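Local coordinates for protein putative Phosphate (Eubacterium rectale, PDB 3DAO) that is probably a phosphate-ester hydrolase of the haloacid dehalogenase-like family, its substrate not established, at residues P139-H142 with L143-S147; P174-C177 with E178-T182; S217-I220 with D221-D224. One frame throughout, in Å; residues are numbered along the deposited sequence. Where two conformers were deposited one is given.

Three helical segments illustrate how i to i+4 contacts tie a helix to itself while one flank packs on a sheet. Interactions 1 and 2 belong to the part of the chain round the six-stranded sheet, on helices 139-146 and 177-181; their centres lie about 20 Å apart and their nearest atoms about 7 Å. The Leu144 side chain of interaction 1 lies about 4 Å from a bound pentaethylene glycol, probably from the crystallisation liquor. Interaction 3 ends helix 212-222 beside the eight-stranded sheet, across the chain's centre, about 37 and 38 Å from them between centres. That sheet includes strand 23-26, at whose end Asp27 and Asp29 fit the HAD-type DxDx(T/V) pattern, probably catalytic; all three contacts are structural packing.

Interaction 1: P139-H142 with L143-S147; sequences PIFH and LLRDS
Phe141 and Arg145, with His142 and Asp146, pair one turn apart on helix 139-146, the helix of a beta-alpha-beta unit between strands 131-133 and 152-154. Its packed flank is apolar. Leu144 sits close over the preceding turn, its CG 3.2 Å from Ile140 O, the same carbonyl that receives Leu144 N in a nearly straight helical bond (N-H...O 164°). Beyond the helix, Ile140 and Leu144 rest on Phe124 of strand 122-126, and Phe141 and Leu144 on Met152. At the margin of this layer the Ile140 and Leu143 side chains cross, with Ile140 CD1 3.7 Å from Leu143 CD2.

Buried Phe141 marks the boundary with the looser, polar side, where Arg145 and Asp146 are exposed. With CG of Arg145 anti to the backbone N (chi1 -172°), the bend at chi3 turns the guanidinium toward Asp146. The grip is side-on: NE of Arg145 meets OD1 of Asp146 at 3.0 Å from above the carboxylate plane, whereas Arg145 NH2 reaches Asp146 OD2 on its syn side at 2.8 Å, a salt bridge. Two bonds to two oxygens limit rotation of the guanidinium. Its other terminal nitrogen, NH1, comes to the edge of the Phe141 ring, 3.6 Å from CE2, with the two planes almost perpendicular at 84°. His142 lies alongside Arg145, its ring likewise square to the guanidinium, and Asp146 OD2 approaches that ring at its edge. A water donates to Asp146 OD2 at 2.5 Å and makes a weak link to His142 ND1, 3.4 Å away.

Interaction 2: P174-C177 with E178-T182; sequences PDKC and EELCT
Lys176 and Leu180 meet at the N-terminal end of helix 177-181, where Lys176 holds the N-cap position. The first shell is made of the lysine's aliphatic chain: its CG lies 4.0 Å from CD1 of Leu180, and its CD is 3.7 Å from OE2 of Glu179. The charged ends come near without contact, Lys176 NZ being 4.8 Å from Glu179 OE2, so any attraction between the charges is probably modest. Lys176 CG stands between the backbone N and the carbonyl carbon (chi1 54°), and the extended chain beyond it crosses both partners. With an alanine here, CG and CD1 of Leu180 would probably lose their aliphatic neighbour and the Glu179 carboxylate a nearby positive charge.

The backbone positions these groups. Leu180 N bonds to Lys176 O at 2.9 Å, and Cys181 N to Cys177 O. Farther out, just before the helix, His173 ND1 accepts from the backbone nitrogens of both Asp175 and Lys176. On the buried flank both cysteines pack on Val171 and Val203 of the six-stranded sheet, with Cys177 SG 4.2 Å from Cys181 SG, an apolar contact.

Interaction 3: S217-I220 with D221-D224; sequences SYLI and DRFD
A Schellman motif ends helix 212-222, and the side chains of its last turns pair one turn apart just before the chain leaves the helix. Asp224, with positive phi, is the C-prime residue: Leu225 N reaches back to Ile220 O, while Asp224 N bonds to Asp221 O. Phe223 is the first residue to depart from helical angles. Its N is shared, going mainly to Leu219 O at 3.0 Å and only weakly to Ile220 O, as the helix gives way to the Schellman bonds.

Leu219 and Phe223 lie side by side and point the same way, CD2 of Leu219 being 3.8 Å from CE2 of Phe223. The Phe223 CG is anti to its carbonyl carbon (chi1 -65°), which swings the ring back along the helix until CD2 stands 3.2 Å from Leu219 O. This flank packs against the eight-stranded sheet: Leu219 reaches Leu81, Ile83 and Val90, and Phe223 joins it on Leu81.

Tyr218 and Arg222 form a second pair, also side by side. Arg222 is extended from CG to NE, which brings its guanidinium past the hydroxyl end of the tyrosine, NH1 3.4 Å from Tyr218 OH; the ring and guanidinium planes differ by 22°. Both side chains also touch Leu97 of the edge strand 96-99. Round the helix from there, the Asp221 carboxylate shares a water with the preceding turn: that water donates to Asp221 OD2 at 2.7 Å and to Tyr218 O at 2.7 Å.

Interaction 1: P139-H142 with L143-S147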
loop_
_atom_site.group_PDB
_atom_site.type_symbol
_atom_site.label_atom_id
_atom_site.label_comp_id
_atom_site.label_asym_id
_atom_site.label_seq_id
_atom_site.Cartn_x
_atom_site.Cartn_y
_atom_site.Cartn_z
ATOM N N PRO A 139 -9.326 22.507 -4.003
ATOM C CA PRO A 139 -10.279 21.460 -4.245
ATOM C C PRO A 139 -9.730 20.076 -3.902
ATOM O O PRO A 139 -10.403 19.274 -3.278
ATOM C CB PRO A 139 -10.590 21.605 -5.735
ATOM C CG PRO A 139 -10.357 23.077 -6.021
ATOM C CD PRO A 139 -9.205 23.429 -5.152
ATOM N N ILE A 140 -8.491 19.798 -4.253
ATOM C CA ILE A 140 -7.981 18.451 -4.034
ATOM C C ILE A 140 -7.753 18.215 -2.551
ATOM O O ILE A 140 -7.970 17.109 -2.053
ATOM C CB ILE A 140 -6.720 18.165 -4.889
ATOM C CG1 ILE A 140 -6.605 16.656 -5.142
ATOM C CG2 ILE A 140 -5.536 18.834 -4.270
ATOM C CD1 ILE A 140 -7.764 16.086 -6.057
ATOM N N PHE A 141 -7.335 19.255 -1.839
ATOM C CA PHE A 141 -7.163 19.149 -0.383
ATOM C C PHE A 141 -8.503 18.745 0.231
ATOM O O PHE A 141 -8.610 17.862 1.059
ATOM C CB PHE A 141 -6.763 20.463 0.232
ATOM C CG PHE A 141 -6.579 20.386 1.719
ATOM C CD1 PHE A 141 -5.345 20.023 2.259
ATOM C CD2 PHE A 141 -7.629 20.652 2.568
ATOM C CE1 PHE A 141 -5.172 19.949 3.628
ATOM C CE2 PHE A 141 -7.455 20.574 3.920
ATOM C CZ PHE A 141 -6.243 20.215 4.449
ATOM N N HIS A 142 -9.534 19.454 -0.166
ATOM C CA HIS A 142 -10.899 19.099 0.292
ATOM C C HIS A 142 -11.346 17.707 -0.076
ATOM O O HIS A 142 -12.027 17.063 0.729
ATOM C CB HIS A 142 -11.929 20.157 -0.129
ATOM C CG HIS A 142 -11.765 21.431 0.637
ATOM N ND1 HIS A 142 -12.230 21.578 1.923
ATOM C CD2 HIS A 142 -11.158 22.596 0.320
ATOM C CE1 HIS A 142 -11.907 22.776 2.372
ATOM N NE2 HIS A 142 -11.264 23.422 1.417
ATOM N N LEU A 143 -10.970 17.228 -1.264
ATOM C CA LEU A 143 -11.347 15.892 -1.693
ATOM C C LEU A 143 -10.673 14.852 -0.785
ATOM O O LEU A 143 -11.290 13.884 -0.311
ATOM C CB LEU A 143 -10.975 15.621 -3.144
ATOM C CG LEU A 143 -11.385 14.265 -3.738
ATOM C CD1 LEU A 143 -12.910 14.177 -4.001
ATOM C CD2 LEU A 143 -10.572 14.007 -4.993
ATOM N N LEU A 144 -9.396 15.070 -0.561
ATOM C CA LEU A 144 -8.591 14.138 0.247
ATOM C C LEU A 144 -9.106 14.053 1.664
ATOM O O LEU A 144 -9.267 12.977 2.206
ATOM C CB LEU A 144 -7.120 14.585 0.289
ATOM C CG LEU A 144 -6.410 14.545 -1.038
ATOM C CD1 LEU A 144 -4.938 15.067 -0.899
ATOM C CD2 LEU A 144 -6.496 13.176 -1.637
ATOM N N ARG A 145 -9.402 15.207 2.246
ATOM C CA ARG A 145 -9.822 15.255 3.657
ATOM C C ARG A 145 -11.269 14.855 3.852
ATOM O O ARG A 145 -11.585 14.037 4.719
ATOM C CB ARG A 145 -9.637 16.662 4.263
ATOM C CG ARG A 145 -9.880 16.710 5.790
ATOM C CD ARG A 145 -9.779 18.136 6.349
ATOM N NE ARG A 145 -10.945 18.873 5.906
ATOM C CZ ARG A 145 -11.096 20.191 5.889
ATOM N NH1 ARG A 145 -10.151 21.013 6.300
ATOM N NH2 ARG A 145 -12.227 20.681 5.418
ATOM N N ASP A 146 -12.137 15.379 2.994
ATOM C CA ASP A 146 -13.567 15.248 3.238
ATOM C C ASP A 146 -14.307 14.208 2.435
ATOM O O ASP A 146 -15.466 13.880 2.760
ATOM C CB ASP A 146 -14.222 16.622 3.142
ATOM C CG ASP A 146 -13.728 17.569 4.198
ATOM O OD1 ASP A 146 -13.258 17.102 5.249
ATOM O OD2 ASP A 146 -13.799 18.794 3.986
ATOM N N SER A 147 -13.688 13.701 1.379
ATOM C CA SER A 147 -14.281 12.574 0.666
ATOM C C SER A 147 -13.487 11.310 0.911
ATOM O O SER A 147 -14.052 10.248 1.099
ATOM C CB SER A 147 -14.436 12.802 -0.837
ATOM O OG SER A 147 -15.390 13.831 -1.122
HETATM O O HOH W 1 -15.118 19.834 2.085
#

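Interaction 2: P174-C177 with E178-T182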
loop_
_atom_site.group_PDB
_atom_site.type_symbol
_atom_site.label_atom_id
_atom_site.label_comp_id
_atom_site.label_asym_id
_atom_site.label_seq_id
_atom_site.Cartn_x
_atom_site.Cartn_y
_atom_site.Cartn_z
ATOM N N PRO A 174 -4.070 18.961 -11.832
ATOM C CA PRO A 174 -5.387 18.545 -12.306
ATOM C C PRO A 174 -5.428 17.688 -13.543
ATOM O O PRO A 174 -6.362 16.910 -13.720
ATOM C CB PRO A 174 -6.043 19.877 -12.644
ATOM C CG PRO A 174 -5.506 20.775 -11.674
ATOM C CD PRO A 174 -4.031 20.421 -11.645
ATOM N N ASP A 175 -4.461 17.829 -14.434
ATOM C CA ASP A 175 -4.547 17.067 -15.669
ATOM C C ASP A 175 -3.281 16.731 -16.439
ATOM O O ASP A 175 -3.377 16.035 -17.452
ATOM C CB ASP A 175 -5.529 17.761 -16.603
ATOM C CG ASP A 175 -5.205 19.182 -16.810
ATOM O OD1 ASP A 175 -4.117 19.424 -17.360
ATOM O OD2 ASP A 175 -6.026 20.064 -16.412
ATOM N N LYS A 176 -2.122 17.189 -15.980
ATOM C CA LYS A 176 -0.873 16.827 -16.697
ATOM C C LYS A 176 0.289 16.736 -15.759
ATOM O O LYS A 176 1.391 17.175 -16.059
ATOM C CB LYS A 176 -0.560 17.826 -17.810
ATOM C CG LYS A 176 -0.503 19.276 -17.342
ATOM C CD LYS A 176 -0.103 20.218 -18.491
ATOM C CE LYS A 176 -0.267 21.685 -18.112
ATOM N NZ LYS A 176 0.132 22.585 -19.214
ATOM N N CYS A 177 0.064 16.036 -14.661
ATOM C CA CYS A 177 1.102 15.907 -13.645
ATOM C C CYS A 177 2.360 15.177 -14.143
ATOM O O CYS A 177 3.474 15.706 -14.089
ATOM C CB CYS A 177 0.554 15.215 -12.401
ATOM S SG CYS A 177 1.735 15.283 -11.042
ATOM N N GLU A 178 2.187 13.943 -14.601
ATOM C CA GLU A 178 3.322 13.170 -15.099
ATOM C C GLU A 178 4.013 13.935 -16.227
ATOM O O GLU A 178 5.229 13.984 -16.312
ATOM C CB GLU A 178 2.898 11.782 -15.584
ATOM C CG GLU A 178 4.073 10.945 -16.014
ATOM C CD GLU A 178 3.665 9.594 -16.561
ATOM O OE1 GLU A 178 2.526 9.459 -17.081
ATOM O OE2 GLU A 178 4.518 8.693 -16.536
ATOM N N GLU A 179 3.194 14.512 -17.078
ATOM C CA GLU A 179 3.665 15.258 -18.245
ATOM C C GLU A 179 4.590 16.379 -17.784
ATOM O O GLU A 179 5.661 16.611 -18.363
ATOM C CB GLU A 179 2.497 15.811 -19.035
ATOM C CG GLU A 179 2.930 16.766 -20.144
ATOM C CD GLU A 179 1.768 17.298 -20.928
ATOM O OE1 GLU A 179 0.858 16.512 -21.250
ATOM O OE2 GLU A 179 1.760 18.511 -21.218
ATOM N N LEU A 180 4.186 17.087 -16.740
ATOM C CA LEU A 180 5.030 18.158 -16.233
ATOM C C LEU A 180 6.259 17.636 -15.504
ATOM O O LEU A 180 7.281 18.314 -15.442
ATOM C CB LEU A 180 4.261 19.093 -15.312
ATOM C CG LEU A 180 3.247 20.023 -15.991
ATOM C CD1 LEU A 180 2.359 20.722 -14.912
ATOM C CD2 LEU A 180 4.007 21.015 -16.883
ATOM N N CYS A 181 6.152 16.451 -14.909
ATOM C CA CYS A 181 7.250 15.874 -14.145
ATOM C C CYS A 181 8.313 15.206 -15.018
ATOM O O CYS A 181 9.441 15.000 -14.595
ATOM C CB CYS A 181 6.748 14.811 -13.148
ATOM S SG CYS A 181 5.889 15.477 -11.711
ATOM N N THR A 182 7.944 14.889 -16.244
ATOM C CA THR A 182 8.841 14.123 -17.124
ATOM C C THR A 182 10.169 14.790 -17.547
ATOM O O THR A 182 11.217 14.141 -17.508
ATOM C CB THR A 182 8.093 13.592 -18.337
ATOM O OG1 THR A 182 7.398 12.404 -17.924
ATOM C CG2 THR A 182 9.066 13.222 -19.477
#

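Interaction 3: S217-I220 with D221-D224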
loop_
_atom_site.group_PDB
_atom_site.type_symbol
_atom_site.label_atom_id
_atom_site.label_comp_id
_atom_site.label_asym_id
_atom_site.label_seq_id
_atom_site.Cartn_x
_atom_site.Cartn_y
_atom_site.Cartn_z
ATOM N N SER A 217 8.823 -9.612 2.493
ATOM C CA SER A 217 10.051 -10.381 2.691
ATOM C C SER A 217 10.634 -10.151 4.077
ATOM O O SER A 217 11.204 -11.053 4.690
ATOM C CB SER A 217 11.090 -10.016 1.631
ATOM O OG SER A 217 10.630 -10.392 0.361
ATOM N N TYR A 218 10.466 -8.928 4.560
ATOM C CA TYR A 218 10.900 -8.546 5.891
ATOM C C TYR A 218 10.239 -9.438 6.944
ATOM O O TYR A 218 10.908 -9.966 7.875
ATOM C CB TYR A 218 10.635 -7.058 6.176
ATOM C CG TYR A 218 10.751 -6.734 7.619
ATOM C CD1 TYR A 218 11.984 -6.407 8.182
ATOM C CD2 TYR A 218 9.653 -6.833 8.467
ATOM C CE1 TYR A 218 12.083 -6.150 9.525
ATOM C CE2 TYR A 218 9.750 -6.587 9.795
ATOM C CZ TYR A 218 10.972 -6.256 10.331
ATOM O OH TYR A 218 11.038 -6.020 11.668
ATOM N N LEU A 219 8.927 -9.626 6.770
ATOM C CA LEU A 219 8.150 -10.471 7.669
ATOM C C LEU A 219 8.508 -11.936 7.522
ATOM O O LEU A 219 8.640 -12.645 8.527
ATOM C CB LEU A 219 6.642 -10.304 7.492
ATOM C CG LEU A 219 6.011 -9.067 8.112
ATOM C CD1 LEU A 219 4.489 -9.004 7.806
ATOM C CD2 LEU A 219 6.321 -8.986 9.642
ATOM N N ILE A 220 8.655 -12.383 6.278
ATOM C CA ILE A 220 8.966 -13.781 6.013
ATOM C C ILE A 220 10.255 -14.143 6.734
ATOM O O ILE A 220 10.332 -15.165 7.431
ATOM C CB ILE A 220 9.087 -14.090 4.527
ATOM C CG1 ILE A 220 7.696 -14.051 3.878
ATOM C CG2 ILE A 220 9.695 -15.478 4.344
ATOM C CD1 ILE A 220 7.716 -13.917 2.347
ATOM N N ASP A 221 11.231 -13.251 6.618
ATOM C CA ASP A 221 12.530 -13.448 7.249
ATOM C C ASP A 221 12.387 -13.411 8.737
ATOM O O ASP A 221 12.997 -14.195 9.431
ATOM C CB ASP A 221 13.527 -12.373 6.871
ATOM C CG ASP A 221 14.799 -12.452 7.709
ATOM O OD1 ASP A 221 15.613 -13.369 7.424
ATOM O OD2 ASP A 221 14.976 -11.611 8.642
ATOM N N ARG A 222 11.606 -12.453 9.225
ATOM C CA ARG A 222 11.434 -12.268 10.668
ATOM C C ARG A 222 10.913 -13.508 11.343
ATOM O O ARG A 222 11.251 -13.810 12.490
ATOM C CB ARG A 222 10.449 -11.133 10.970
ATOM C CG ARG A 222 10.199 -10.920 12.460
ATOM C CD ARG A 222 9.426 -9.659 12.683
ATOM N NE ARG A 222 9.143 -9.361 14.088
ATOM C CZ ARG A 222 9.910 -8.595 14.860
ATOM N NH1 ARG A 222 11.023 -8.060 14.387
ATOM N NH2 ARG A 222 9.563 -8.365 16.115
ATOM N N PHE A 223 10.048 -14.205 10.638
ATOM C CA PHE A 223 9.408 -15.401 11.210
ATOM C C PHE A 223 10.084 -16.683 10.805
ATOM O O PHE A 223 9.546 -17.772 11.013
ATOM C CB PHE A 223 7.920 -15.419 10.912
ATOM C CG PHE A 223 7.198 -14.303 11.572
ATOM C CD1 PHE A 223 7.137 -14.246 12.945
ATOM C CD2 PHE A 223 6.602 -13.313 10.840
ATOM C CE1 PHE A 223 6.492 -13.216 13.576
ATOM C CE2 PHE A 223 5.934 -12.291 11.468
ATOM C CZ PHE A 223 5.890 -12.232 12.834
ATOM N N ASP A 224 11.261 -16.508 10.220
ATOM C CA ASP A 224 12.160 -17.603 9.823
ATOM C C ASP A 224 11.474 -18.563 8.883
ATOM O O ASP A 224 11.534 -19.787 9.041
ATOM C CB ASP A 224 12.659 -18.362 11.062
ATOM C CG ASP A 224 13.473 -17.476 12.000
ATOM O OD1 ASP A 224 14.338 -16.729 11.494
ATOM O OD2 ASP A 224 13.237 -17.519 13.233
HETATM O O HOH W 2 13.329 -9.448 8.991
#